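Local coordinates for protein probable molybdenum cofactor guanylyltransferase (Aquifex aeolicus, PDB 2E8B) that probably transfers the GMP moiety of GTP to the molybdenum cofactor Mo-molybdopterin, with magnesium, to form Mo-molybdopterin guanine dinucleotide and diphosphate, at residues K8-V19 with A50-V60; V118-V128 with V138-L146. One frame throughout, in Å; residues are numbered along the deposited sequence.

From the N terminus the chain runs through an irregular arm, K8-N15, into strand 16-22. Helix 32-51 then carries it back to strand 56-61, and contact 1 closes this beta-alpha-beta unit. Strand 74-76, helix 84-94 and strand 99-104 follow. Contact 2 opens in the last turn of helix 112-120. It pairs strand 126-130 with strand 140-142 around a short excursion of nine residues. The two contacts follow in series, neither nested nor crossed. Both belong to one mixed sheet, in which strand 99-104 lies between strands 16-22 and 140-142. They meet at L119, whose CD1 packs 3.8 Å from CE1 of F54.

Contact 1. Residues K8-V19 with A50-V60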
loop_
_atom_site.group_PDB
_atom_site.type_symbol
_atom_site.label_atom_id
_atom_site.label_comp_id
_atom_site.label_asym_id
_atom_site.label_seq_id
_atom_site.Cartn_x
_atom_site.Cartn_y
_atom_site.Cartn_z
ATOM N N LYS A 8 -11.568 15.625 -3.479
ATOM C CA LYS A 8 -10.172 15.382 -3.157
ATOM C C LYS A 8 -9.467 16.662 -2.742
ATOM O O LYS A 8 -9.565 17.688 -3.419
ATOM C CB LYS A 8 -9.457 14.761 -4.365
ATOM C CG LYS A 8 -10.247 13.662 -5.057
ATOM C CD LYS A 8 -9.538 13.142 -6.294
ATOM C CE LYS A 8 -10.414 12.143 -7.018
ATOM N NZ LYS A 8 -10.897 11.066 -6.118
ATOM N N GLY A 9 -8.767 16.588 -1.615
ATOM C CA GLY A 9 -8.029 17.732 -1.116
ATOM C C GLY A 9 -8.715 18.582 -0.060
ATOM O O GLY A 9 -8.086 19.473 0.516
ATOM N N SER A 10 -9.990 18.316 0.209
ATOM C CA SER A 10 -10.728 19.099 1.196
ATOM C C SER A 10 -10.588 18.588 2.630
ATOM O O SER A 10 -9.915 19.217 3.447
ATOM C CB SER A 10 -12.208 19.171 0.808
ATOM O OG SER A 10 -12.779 17.879 0.713
ATOM N N LEU A 11 -11.212 17.454 2.939
ATOM C CA LEU A 11 -11.152 16.912 4.295
ATOM C C LEU A 11 -9.800 16.335 4.697
ATOM O O LEU A 11 -9.446 16.343 5.874
ATOM C CB LEU A 11 -12.249 15.862 4.502
ATOM C CG LEU A 11 -13.640 16.447 4.771
ATOM C CD1 LEU A 11 -14.096 17.265 3.578
ATOM C CD2 LEU A 11 -14.628 15.333 5.053
ATOM N N SER A 12 -9.046 15.824 3.732
ATOM C CA SER A 12 -7.731 15.276 4.040
ATOM C C SER A 12 -6.669 15.911 3.159
ATOM O O SER A 12 -6.900 16.152 1.972
ATOM C CB SER A 12 -7.719 13.761 3.846
ATOM O OG SER A 12 -6.417 13.250 4.057
ATOM N N LYS A 13 -5.510 16.191 3.745
ATOM C CA LYS A 13 -4.411 16.795 3.005
ATOM C C LYS A 13 -3.569 15.725 2.329
ATOM O O LYS A 13 -2.583 16.026 1.658
ATOM C CB LYS A 13 -3.544 17.646 3.936
ATOM C CG LYS A 13 -4.209 18.938 4.393
ATOM C CD LYS A 13 -4.482 19.872 3.218
ATOM C CE LYS A 13 -5.021 21.216 3.687
ATOM N NZ LYS A 13 -5.273 22.153 2.555
ATOM N N VAL A 14 -3.956 14.469 2.520
ATOM C CA VAL A 14 -3.252 13.364 1.886
ATOM C C VAL A 14 -3.910 13.233 0.517
ATOM O O VAL A 14 -5.020 12.712 0.396
ATOM C CB VAL A 14 -3.419 12.048 2.686
ATOM C CG1 VAL A 14 -2.701 10.908 1.971
ATOM C CG2 VAL A 14 -2.859 12.219 4.095
ATOM N N ASN A 15 -3.232 13.736 -0.510
ATOM C CA ASN A 15 -3.763 13.705 -1.866
ATOM C C ASN A 15 -3.142 12.650 -2.773
ATOM O O ASN A 15 -3.594 12.464 -3.904
ATOM C CB ASN A 15 -3.584 15.077 -2.524
ATOM C CG ASN A 15 -4.293 16.182 -1.771
ATOM O OD1 ASN A 15 -5.511 16.148 -1.601
ATOM N ND2 ASN A 15 -3.531 17.172 -1.320
ATOM N N THR A 16 -2.112 11.957 -2.294
ATOM C CA THR A 16 -1.462 10.950 -3.125
ATOM C C THR A 16 -1.429 9.567 -2.480
ATOM O O THR A 16 -1.348 9.434 -1.259
ATOM C CB THR A 16 -0.024 11.382 -3.482
ATOM O OG1 THR A 16 0.828 11.221 -2.344
ATOM C CG2 THR A 16 -0.006 12.848 -3.894
ATOM N N CYS A 17 -1.497 8.540 -3.320
ATOM C CA CYS A 17 -1.487 7.161 -2.856
ATOM C C CYS A 17 -0.569 6.301 -3.715
ATOM O O CYS A 17 -0.496 6.473 -4.934
ATOM C CB CYS A 17 -2.908 6.591 -2.902
ATOM S SG CYS A 17 -3.111 4.847 -2.427
ATOM N N TYR A 18 0.121 5.368 -3.068
ATOM C CA TYR A 18 1.021 4.457 -3.754
ATOM C C TYR A 18 0.486 3.046 -3.609
ATOM O O TYR A 18 0.305 2.562 -2.499
ATOM C CB TYR A 18 2.415 4.546 -3.149
ATOM C CG TYR A 18 3.070 5.861 -3.441
ATOM C CD1 TYR A 18 2.836 6.963 -2.629
ATOM C CD2 TYR A 18 3.868 6.025 -4.574
ATOM C CE1 TYR A 18 3.369 8.203 -2.932
ATOM C CE2 TYR A 18 4.413 7.264 -4.891
ATOM C CZ TYR A 18 4.156 8.348 -4.064
ATOM O OH TYR A 18 4.680 9.576 -4.361
ATOM N N VAL A 19 0.210 2.406 -4.741
ATOM C CA VAL A 19 -0.295 1.043 -4.751
ATOM C C VAL A 19 0.904 0.142 -4.996
ATOM O O VAL A 19 1.555 0.232 -6.039
ATOM C CB VAL A 19 -1.343 0.846 -5.868
ATOM C CG1 VAL A 19 -1.769 -0.610 -5.934
ATOM C CG2 VAL A 19 -2.545 1.741 -5.614
ATOM N N ALA A 50 -8.441 3.532 -5.333
ATOM C CA ALA A 50 -7.555 4.601 -4.897
ATOM C C ALA A 50 -7.844 5.891 -5.667
ATOM O O ALA A 50 -7.924 6.973 -5.084
ATOM C CB ALA A 50 -6.106 4.186 -5.098
ATOM N N LYS A 51 -8.004 5.776 -6.982
ATOM C CA LYS A 51 -8.274 6.952 -7.801
ATOM C C LYS A 51 -9.579 7.641 -7.428
ATOM O O LYS A 51 -9.747 8.829 -7.703
ATOM C CB LYS A 51 -8.294 6.585 -9.287
ATOM C CG LYS A 51 -6.913 6.515 -9.930
ATOM C CD LYS A 51 -6.443 7.855 -10.525
ATOM C CE LYS A 51 -6.211 8.953 -9.486
ATOM N NZ LYS A 51 -7.413 9.793 -9.239
ATOM N N SER A 52 -10.501 6.912 -6.807
ATOM C CA SER A 52 -11.777 7.509 -6.420
ATOM C C SER A 52 -11.615 8.359 -5.164
ATOM O O SER A 52 -12.491 9.151 -4.822
ATOM C CB SER A 52 -12.845 6.430 -6.183
ATOM O OG SER A 52 -12.641 5.700 -4.981
ATOM N N VAL A 53 -10.478 8.204 -4.498
ATOM C CA VAL A 53 -10.192 8.945 -3.275
ATOM C C VAL A 53 -9.060 9.974 -3.387
ATOM O O VAL A 53 -9.129 11.043 -2.773
ATOM C CB VAL A 53 -9.841 7.971 -2.120
ATOM C CG1 VAL A 53 -9.356 8.746 -0.899
ATOM C CG2 VAL A 53 -11.056 7.132 -1.764
ATOM N N PHE A 54 -8.030 9.663 -4.169
ATOM C CA PHE A 54 -6.876 10.553 -4.292
ATOM C C PHE A 54 -6.681 11.244 -5.638
ATOM O O PHE A 54 -7.024 10.700 -6.687
ATOM C CB PHE A 54 -5.612 9.768 -3.950
ATOM C CG PHE A 54 -5.662 9.100 -2.602
ATOM C CD1 PHE A 54 -5.448 9.831 -1.439
ATOM C CD2 PHE A 54 -5.949 7.740 -2.498
ATOM C CE1 PHE A 54 -5.515 9.219 -0.185
ATOM C CE2 PHE A 54 -6.019 7.117 -1.256
ATOM C CZ PHE A 54 -5.801 7.860 -0.094
ATOM N N LYS A 55 -6.101 12.441 -5.591
ATOM C CA LYS A 55 -5.833 13.230 -6.790
ATOM C C LYS A 55 -4.778 12.534 -7.645
ATOM O O LYS A 55 -4.843 12.560 -8.874
ATOM C CB LYS A 55 -5.340 14.626 -6.398
ATOM C CG LYS A 55 -6.269 15.347 -5.432
ATOM C CD LYS A 55 -5.714 16.690 -4.964
ATOM C CE LYS A 55 -5.661 17.704 -6.095
ATOM N NZ LYS A 55 -5.338 19.072 -5.595
ATOM N N GLU A 56 -3.805 11.912 -6.988
ATOM C CA GLU A 56 -2.744 11.208 -7.697
ATOM C C GLU A 56 -2.518 9.820 -7.112
ATOM O O GLU A 56 -2.460 9.649 -5.893
ATOM C CB GLU A 56 -1.445 12.011 -7.639
ATOM C CG GLU A 56 -1.580 13.420 -8.196
ATOM C CD GLU A 56 -0.246 14.116 -8.358
ATOM O OE1 GLU A 56 0.520 14.176 -7.373
ATOM O OE2 GLU A 56 0.032 14.610 -9.474
ATOM N N VAL A 57 -2.404 8.834 -7.995
ATOM C CA VAL A 57 -2.176 7.450 -7.594
ATOM C C VAL A 57 -1.056 6.871 -8.443
ATOM O O VAL A 57 -1.083 6.969 -9.666
ATOM C CB VAL A 57 -3.438 6.588 -7.802
ATOM C CG1 VAL A 57 -3.186 5.171 -7.319
ATOM C CG2 VAL A 57 -4.612 7.196 -7.060
ATOM N N TYR A 58 -0.069 6.270 -7.789
ATOM C CA TYR A 58 1.048 5.670 -8.500
ATOM C C TYR A 58 1.136 4.191 -8.184
ATOM O O TYR A 58 0.722 3.750 -7.111
ATOM C CB TYR A 58 2.372 6.325 -8.099
ATOM C CG TYR A 58 2.408 7.822 -8.281
ATOM C CD1 TYR A 58 1.989 8.673 -7.263
ATOM C CD2 TYR A 58 2.840 8.386 -9.479
ATOM C CE1 TYR A 58 1.999 10.050 -7.428
ATOM C CE2 TYR A 58 2.852 9.771 -9.658
ATOM C CZ TYR A 58 2.429 10.593 -8.626
ATOM O OH TYR A 58 2.426 11.960 -8.782
ATOM N N ILE A 59 1.667 3.431 -9.133
ATOM C CA ILE A 59 1.853 2.002 -8.945
ATOM C C ILE A 59 3.343 1.801 -8.710
ATOM O O ILE A 59 4.168 2.277 -9.490
ATOM C CB ILE A 59 1.455 1.208 -10.204
ATOM C CG1 ILE A 59 -0.017 1.455 -10.542
ATOM C CG2 ILE A 59 1.745 -0.268 -9.989
ATOM C CD1 ILE A 59 -0.997 0.907 -9.521
ATOM N N VAL A 60 3.694 1.128 -7.623
ATOM C CA VAL A 60 5.095 0.863 -7.342
ATOM C C VAL A 60 5.368 -0.557 -7.823
ATOM O O VAL A 60 4.773 -1.512 -7.323
ATOM C CB VAL A 60 5.400 0.958 -5.835
ATOM C CG1 VAL A 60 6.842 0.535 -5.575
ATOM C CG2 VAL A 60 5.164 2.382 -5.340
HETATM O O HOH W 1 -7.564 12.427 -0.398
#
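C17 presses its CB onto one face of the F54 ring, 3.3 Å from CD2. With SG anti to the backbone N (chi1 177°), the sulfur lies obliquely to the same ring, 4.6 Å from its centroid, and touches CB of A50. V14 adds its backbone O at the ring edge, in the plane, and its CG1 alongside CE1. On the opposite face, V53 CG1 sits over the ring centre.

On the side of the sheet that carries T16, Y18 and Y58 lie side by side. Their planes are 20° apart but slid so far that the rings barely overlap; CE2 of Y18 is 3.7 Å from CD1 of Y58. V19, on the side of C17, rests its CB against CD1 of I59 at 3.7 Å.

Parallel strand bonds set this register. N15 O accepts from E56 N, and the ladder continues to V60 N, which donates to V19 O at 2.8 Å. Before the strand, K8 lays its chain along the turn after helix 32-51. A bend at chi4 (-53°) takes its NZ to K51 O, 3.0 Å away, with the donor tilted from the carbonyl plane. K51 NZ in turn donates to F54 O, at 2.7 Å. The K8 bond ties the N-terminal arm to the helix end; the K51 bond ties that end to the backbone beyond it. A water also bridges V14 O and V53 O.

The contact closes a right-handed beta-alpha-beta crossover of a nucleotidyltransferase domain. Helix 32-51 covers V19 and V57 through I43, V46 and Y47. Helix 112-120 packs on F54 through V115 and L119. Strand 99-104 flanks strand 16-22 on one side, and strand 56-61 pairs with it on the other.

Contact 2. Residues V118-V128 with V138-L146; sequences VLENFKEPVSV and VGVYSKKLL
F122 takes CG1 of V140 over one face, 3.6 Å from the ring centroid and offset toward the rim. CB of S127 lies at the edge of this ring, in its plane. The Y141 ring receives CG1 of V126 over the centre of one face, 3.7 Å from its centroid and only 10° off the ring normal. CG1 of V128 reaches the same ring obliquely. The V140-F122 and V126-Y141 contacts are CH-pi, made on the two sides of an antiparallel strand pair in the mixed sheet of the MobA-like GT-A fold.

V126 has its CG1 anti to the backbone N (chi1 -178°), which carries that methyl across the tyrosine. Y141 OH donates to T136 O. Helices 84-94 and 160-167 pack around the tyrosine through L88, L92, I160 and L164. On the other side, V140 CG2 meets L119 CD2 at 3.9 Å, so helix 112-120 rests on this strand. F101 of strand 99-104 also touches V140 and L119.

S127 and V140 form the hydrogen-bonded pair. S127 N donates to V140 O at 3.1 Å and V140 N to S127 O at 2.9 Å. S142 N adds a weak bond to O of P125, which follows a cis peptide bond. At G139 the strands draw close. G139 has no side chain, and its CA lies 3.1 Å from S127 O, beside V128.

S127 also ties the turn from helix to strand back on itself: its OG accepts from K123 N at 2.8 Å, with an N-H...O angle of 155°.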
loop_
_atom_site.group_PDB
_atom_site.type_symbol
_atom_site.label_atom_id
_atom_site.label_comp_id
_atom_site.label_asym_id
_atom_site.label_seq_id
_atom_site.Cartn_x
_atom_site.Cartn_y
_atom_site.Cartn_z
ATOM N N VAL A 118 -9.502 5.384 7.414
ATOM C CA VAL A 118 -8.115 5.490 7.846
ATOM C C VAL A 118 -7.670 6.943 7.745
ATOM O O VAL A 118 -7.052 7.469 8.669
ATOM C CB VAL A 118 -7.183 4.584 7.011
ATOM C CG1 VAL A 118 -5.721 4.850 7.384
ATOM C CG2 VAL A 118 -7.514 3.132 7.293
ATOM N N LEU A 119 -8.010 7.601 6.639
ATOM C CA LEU A 119 -7.641 9.002 6.462
ATOM C C LEU A 119 -8.214 9.876 7.573
ATOM O O LEU A 119 -7.536 10.770 8.085
ATOM C CB LEU A 119 -8.141 9.539 5.116
ATOM C CG LEU A 119 -7.435 9.037 3.856
ATOM C CD1 LEU A 119 -8.081 9.651 2.624
ATOM C CD2 LEU A 119 -5.968 9.408 3.921
ATOM N N GLU A 120 -9.471 9.630 7.926
ATOM C CA GLU A 120 -10.130 10.412 8.967
ATOM C C GLU A 120 -9.427 10.255 10.310
ATOM O O GLU A 120 -9.363 11.197 11.097
ATOM C CB GLU A 120 -11.599 9.984 9.102
ATOM C CG GLU A 120 -12.382 10.756 10.162
ATOM C CD GLU A 120 -13.823 10.278 10.305
ATOM O OE1 GLU A 120 -14.495 10.083 9.270
ATOM O OE2 GLU A 120 -14.289 10.116 11.456
ATOM N N ASN A 121 -8.892 9.063 10.557
ATOM C CA ASN A 121 -8.218 8.765 11.817
ATOM C C ASN A 121 -6.695 8.828 11.769
ATOM O O ASN A 121 -6.021 8.332 12.675
ATOM C CB ASN A 121 -8.652 7.382 12.301
ATOM C CG ASN A 121 -10.081 7.370 12.780
ATOM O OD1 ASN A 121 -10.372 7.812 13.890
ATOM N ND2 ASN A 121 -10.988 6.883 11.941
ATOM N N PHE A 122 -6.149 9.457 10.734
ATOM C CA PHE A 122 -4.701 9.552 10.613
ATOM C C PHE A 122 -4.032 10.384 11.707
ATOM O O PHE A 122 -4.520 11.447 12.089
ATOM C CB PHE A 122 -4.311 10.128 9.248
ATOM C CG PHE A 122 -2.859 10.501 9.145
ATOM C CD1 PHE A 122 -1.865 9.554 9.385
ATOM C CD2 PHE A 122 -2.478 11.804 8.839
ATOM C CE1 PHE A 122 -0.511 9.901 9.324
ATOM C CE2 PHE A 122 -1.132 12.159 8.776
ATOM C CZ PHE A 122 -0.146 11.205 9.020
ATOM N N LYS A 123 -2.908 9.871 12.196
ATOM C CA LYS A 123 -2.080 10.522 13.209
ATOM C C LYS A 123 -0.625 10.168 12.901
ATOM O O LYS A 123 -0.312 9.021 12.579
ATOM C CB LYS A 123 -2.449 10.026 14.612
ATOM C CG LYS A 123 -3.769 10.580 15.115
ATOM C CD LYS A 123 -4.195 9.937 16.429
ATOM C CE LYS A 123 -5.425 10.633 17.009
ATOM N NZ LYS A 123 -5.086 12.026 17.414
ATOM N N GLU A 124 0.260 11.155 12.993
ATOM C CA GLU A 124 1.679 10.946 12.727
ATOM C C GLU A 124 2.304 9.978 13.736
ATOM O O GLU A 124 1.820 9.849 14.857
ATOM C CB GLU A 124 2.410 12.289 12.769
ATOM C CG GLU A 124 2.001 13.242 11.652
ATOM C CD GLU A 124 2.673 14.597 11.763
ATOM O OE1 GLU A 124 3.920 14.642 11.805
ATOM O OE2 GLU A 124 1.955 15.618 11.808
ATOM N N PRO A 125 3.392 9.286 13.350
ATOM C CA PRO A 125 4.049 9.362 12.045
ATOM C C PRO A 125 3.487 8.365 11.036
ATOM O O PRO A 125 3.724 8.489 9.838
ATOM C CB PRO A 125 5.505 9.065 12.385
ATOM C CG PRO A 125 5.369 8.021 13.433
ATOM C CD PRO A 125 4.237 8.546 14.308
ATOM N N VAL A 126 2.753 7.378 11.540
ATOM C CA VAL A 126 2.147 6.340 10.709
ATOM C C VAL A 126 0.838 5.873 11.327
ATOM O O VAL A 126 0.728 5.748 12.542
ATOM C CB VAL A 126 3.055 5.099 10.601
ATOM C CG1 VAL A 126 2.411 4.065 9.680
ATOM C CG2 VAL A 126 4.421 5.489 10.109
ATOM N N SER A 127 -0.154 5.620 10.481
ATOM C CA SER A 127 -1.441 5.107 10.933
ATOM C C SER A 127 -1.781 3.985 9.971
ATOM O O SER A 127 -1.892 4.204 8.765
ATOM C CB SER A 127 -2.524 6.189 10.882
ATOM O OG SER A 127 -2.343 7.122 11.936
ATOM N N VAL A 128 -1.917 2.779 10.503
ATOM C CA VAL A 128 -2.226 1.634 9.667
ATOM C C VAL A 128 -3.463 0.908 10.151
ATOM O O VAL A 128 -3.788 0.918 11.343
ATOM C CB VAL A 128 -1.052 0.639 9.625
ATOM C CG1 VAL A 128 0.055 1.171 8.725
ATOM C CG2 VAL A 128 -0.526 0.408 11.026
ATOM N N VAL A 138 -1.594 -0.811 4.515
ATOM C CA VAL A 138 -2.867 -0.115 4.350
ATOM C C VAL A 138 -2.845 1.009 5.378
ATOM O O VAL A 138 -3.232 0.833 6.537
ATOM C CB VAL A 138 -4.100 -1.018 4.606
ATOM C CG1 VAL A 138 -5.379 -0.190 4.484
ATOM C CG2 VAL A 138 -4.137 -2.165 3.595
ATOM N N GLY A 139 -2.350 2.166 4.961
ATOM C CA GLY A 139 -2.285 3.277 5.885
ATOM C C GLY A 139 -1.589 4.497 5.332
ATOM O O GLY A 139 -1.253 4.567 4.150
ATOM N N VAL A 140 -1.373 5.469 6.210
ATOM C CA VAL A 140 -0.709 6.703 5.839
ATOM C C VAL A 140 0.665 6.704 6.478
ATOM O O VAL A 140 0.798 6.465 7.681
ATOM C CB VAL A 140 -1.499 7.934 6.327
ATOM C CG1 VAL A 140 -0.775 9.222 5.928
ATOM C CG2 VAL A 140 -2.895 7.915 5.720
ATOM N N TYR A 141 1.677 6.957 5.654
ATOM C CA TYR A 141 3.068 7.006 6.096
ATOM C C TYR A 141 3.649 8.387 5.857
ATOM O O TYR A 141 3.340 9.030 4.853
ATOM C CB TYR A 141 3.924 5.998 5.325
ATOM C CG TYR A 141 3.812 4.576 5.814
ATOM C CD1 TYR A 141 2.696 3.792 5.513
ATOM C CD2 TYR A 141 4.821 4.018 6.595
ATOM C CE1 TYR A 141 2.590 2.476 5.981
ATOM C CE2 TYR A 141 4.726 2.712 7.069
ATOM C CZ TYR A 141 3.614 1.950 6.762
ATOM O OH TYR A 141 3.533 0.674 7.265
ATOM N N SER A 142 4.506 8.823 6.776
ATOM C CA SER A 142 5.162 10.122 6.684
ATOM C C SER A 142 6.497 10.025 5.955
ATOM O O SER A 142 7.280 9.106 6.183
ATOM C CB SER A 142 5.403 10.692 8.084
ATOM O OG SER A 142 6.204 11.859 8.022
ATOM N N LYS A 143 6.761 10.990 5.081
ATOM C CA LYS A 143 8.008 11.005 4.332
ATOM C C LYS A 143 9.190 11.165 5.289
ATOM O O LYS A 143 10.315 10.780 4.972
ATOM C CB LYS A 143 7.996 12.155 3.321
ATOM C CG LYS A 143 9.130 12.107 2.319
ATOM C CD LYS A 143 9.082 13.297 1.380
ATOM C CE LYS A 143 10.251 13.274 0.410
ATOM N NZ LYS A 143 10.191 12.107 -0.512
ATOM N N LYS A 144 8.923 11.729 6.462
ATOM C CA LYS A 144 9.961 11.949 7.464
ATOM C C LYS A 144 10.569 10.644 7.957
ATOM O O LYS A 144 11.599 10.645 8.628
ATOM C CB LYS A 144 9.395 12.743 8.646
ATOM C CG LYS A 144 9.010 14.174 8.291
ATOM C CD LYS A 144 8.482 14.947 9.493
ATOM C CE LYS A 144 8.119 16.375 9.107
ATOM N NZ LYS A 144 7.651 17.180 10.269
ATOM N N LEU A 145 9.931 9.531 7.616
ATOM C CA LEU A 145 10.412 8.215 8.020
ATOM C C LEU A 145 11.479 7.681 7.064
ATOM O O LEU A 145 12.135 6.681 7.350
ATOM C CB LEU A 145 9.245 7.232 8.049
ATOM C CG LEU A 145 8.084 7.584 8.970
ATOM C CD1 LEU A 145 6.927 6.663 8.669
ATOM C CD2 LEU A 145 8.514 7.465 10.421
ATOM N N LEU A 146 11.647 8.352 5.930
ATOM C CA LEU A 146 12.613 7.919 4.926
ATOM C C LEU A 146 14.007 7.611 5.476
ATOM O O LEU A 146 14.572 6.562 5.176
ATOM C CB LEU A 146 12.710 8.962 3.811
ATOM C CG LEU A 146 13.432 8.519 2.540
ATOM C CD1 LEU A 146 12.852 7.205 2.030
ATOM C CD2 LEU A 146 13.292 9.604 1.490
#